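Local structure of UDP-N-acetylglucosamine 4-epimerase (Bacillus cereus, 3M2P) at residues I155-A161 / V218-I224. The protein probably interconverts UDP-N-acetylglucosamine and UDP-N-acetylgalactosamine by epimerisation at C4, as a nucleotide-binding member of the NAD(P)-dependent epimerase/dehydratase family. Residues are numbered along the deposited sequence.
Sequences IKNLRFA and VSGTFNI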
# COMPACT_ATOMS: atom_id res chain seq x y z
N ILE A 155 -6.34 -14.54 8.06
CA ILE A 155 -6.25 -14.11 6.68
C ILE A 155 -4.89 -14.40 6.03
O ILE A 155 -3.85 -13.94 6.49
CB ILE A 155 -6.60 -12.61 6.54
CG1 ILE A 155 -8.07 -12.35 6.88
CG2 ILE A 155 -6.29 -12.12 5.14
CD1 ILE A 155 -8.37 -10.90 7.21
N LYS A 156 -4.93 -15.18 4.95
CA LYS A 156 -3.76 -15.49 4.15
C LYS A 156 -3.75 -14.69 2.85
O LYS A 156 -4.52 -14.98 1.93
CB LYS A 156 -3.73 -16.99 3.84
CG LYS A 156 -3.24 -17.85 5.00
CD LYS A 156 -3.89 -19.22 4.98
CE LYS A 156 -5.37 -19.09 4.68
NZ LYS A 156 -6.17 -19.79 5.71
N ASN A 157 -2.88 -13.68 2.78
CA ASN A 157 -2.69 -12.87 1.58
C ASN A 157 -1.82 -13.58 0.54
O ASN A 157 -0.68 -13.95 0.82
CB ASN A 157 -2.04 -11.55 1.95
CG ASN A 157 -2.90 -10.71 2.85
OD1 ASN A 157 -2.41 -10.09 3.79
ND2 ASN A 157 -4.19 -10.68 2.57
N LEU A 158 -2.36 -13.75 -0.67
CA LEU A 158 -1.65 -14.43 -1.74
C LEU A 158 -1.21 -13.45 -2.82
O LEU A 158 -2.02 -13.01 -3.62
CB LEU A 158 -2.56 -15.48 -2.37
CG LEU A 158 -3.12 -16.58 -1.48
CD1 LEU A 158 -3.94 -17.56 -2.29
CD2 LEU A 158 -1.98 -17.28 -0.77
N ARG A 159 0.07 -13.12 -2.86
CA ARG A 159 0.58 -12.27 -3.94
C ARG A 159 0.78 -13.05 -5.26
O ARG A 159 1.88 -13.52 -5.54
CB ARG A 159 1.87 -11.57 -3.52
CG ARG A 159 1.65 -10.60 -2.39
CD ARG A 159 2.93 -10.01 -1.88
NE ARG A 159 2.67 -8.94 -0.93
CZ ARG A 159 3.55 -8.50 -0.03
NH1 ARG A 159 4.76 -9.05 0.04
NH2 ARG A 159 3.23 -7.51 0.79
N PHE A 160 -0.29 -13.18 -6.04
CA PHE A 160 -0.25 -13.86 -7.34
C PHE A 160 0.69 -13.22 -8.34
O PHE A 160 0.79 -12.00 -8.42
CB PHE A 160 -1.65 -13.92 -7.96
CG PHE A 160 -2.62 -14.75 -7.20
CD1 PHE A 160 -2.40 -16.10 -7.01
CD2 PHE A 160 -3.76 -14.18 -6.67
CE1 PHE A 160 -3.28 -16.86 -6.30
CE2 PHE A 160 -4.65 -14.93 -5.96
CZ PHE A 160 -4.41 -16.27 -5.77
N ALA A 161 1.39 -14.06 -9.10
CA ALA A 161 2.17 -13.59 -10.25
C ALA A 161 1.17 -13.26 -11.35
O ALA A 161 -0.03 -13.31 -11.13
CB ALA A 161 3.16 -14.65 -10.71
N VAL A 218 -3.62 -20.69 9.76
CA VAL A 218 -2.47 -19.92 9.28
C VAL A 218 -2.91 -18.50 8.89
O VAL A 218 -3.99 -18.31 8.31
CB VAL A 218 -1.77 -20.62 8.09
CG1 VAL A 218 -0.94 -19.63 7.28
CG2 VAL A 218 -0.88 -21.73 8.57
N SER A 219 -2.09 -17.52 9.22
CA SER A 219 -2.31 -16.17 8.75
C SER A 219 -0.97 -15.56 8.41
O SER A 219 -0.04 -15.62 9.22
CB SER A 219 -3.06 -15.33 9.80
OG SER A 219 -2.22 -14.90 10.86
N GLY A 220 -0.87 -15.01 7.20
CA GLY A 220 0.34 -14.37 6.72
C GLY A 220 0.31 -13.94 5.25
O GLY A 220 -0.75 -13.75 4.65
N THR A 221 1.49 -13.78 4.67
CA THR A 221 1.58 -13.36 3.27
C THR A 221 2.53 -14.22 2.41
O THR A 221 3.70 -14.41 2.74
CB THR A 221 1.89 -11.88 3.20
OG1 THR A 221 0.83 -11.18 3.85
CG2 THR A 221 1.98 -11.41 1.76
N PHE A 222 2.01 -14.73 1.30
CA PHE A 222 2.76 -15.65 0.47
C PHE A 222 2.82 -15.24 -1.02
O PHE A 222 1.81 -14.83 -1.59
CB PHE A 222 2.15 -17.04 0.58
CG PHE A 222 1.85 -17.46 1.99
CD1 PHE A 222 0.62 -17.18 2.56
CD2 PHE A 222 2.77 -18.16 2.74
CE1 PHE A 222 0.33 -17.57 3.83
CE2 PHE A 222 2.49 -18.55 4.03
CZ PHE A 222 1.28 -18.27 4.57
N ASN A 223 3.99 -15.36 -1.64
CA ASN A 223 4.11 -15.21 -3.09
C ASN A 223 3.58 -16.48 -3.72
O ASN A 223 4.01 -17.58 -3.35
CB ASN A 223 5.57 -15.04 -3.52
CG ASN A 223 6.19 -13.76 -3.03
OD1 ASN A 223 7.41 -13.62 -3.01
ND2 ASN A 223 5.36 -12.81 -2.62
N ILE A 224 2.66 -16.37 -4.66
CA ILE A 224 2.26 -17.53 -5.43
C ILE A 224 2.71 -17.38 -6.89
O ILE A 224 1.94 -16.96 -7.75
CB ILE A 224 0.74 -17.81 -5.38
CG1 ILE A 224 0.22 -17.83 -3.94
CG2 ILE A 224 0.44 -19.13 -6.07
CD1 ILE A 224 0.68 -19.00 -3.10
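Six backbone hydrogen bonds, from Gly220 N to Ile155 O (3.2 Å) through to Ala161 N to Ile224 O (3.2 Å), establish 155-161 and 218-224 as parallel neighbours; the short strand axes approach to 4.6 Å at 25°. In this parallel register Asn157, Arg159 and Phe160 lie beside Thr221, Asn223 and Ile224, so paired side chains share a face. On one face, Leu158, in the mt rotamer, brings CD2 to 3.9 Å from Ile224 CG1 and 4.2 Å from Phe222 CD1. The m chi1 of Phe160 places its CD1 3.9 Å from Ile224 CB, while Lys156 CG meets the edge of the Phe222 ring at CE1 (3.8 Å); the ammonium of Lys156 continues to the Gln215 carbonyl. The other face is more polar. Arg159, extended beyond its m chi1 with chi2 and chi3 both t, runs past Thr221, whose CG2 sits over one face of the guanidinium, 3.7 Å from Arg159 NE. That group forms a salt bridge with Glu141 on helix 132-150 and a hydrogen bond with Tyr113. Strand 103-109 pairs with the far edge of 154-164, continuing the Rossmann-type sheet of this family. Helix 202-212 packs against Leu158, Phe160 and Ile224, and strand 197-201 contributes Leu200 beside Phe160, whose side chain also lies about 4 Å from that of the UDP-site residue Leu14.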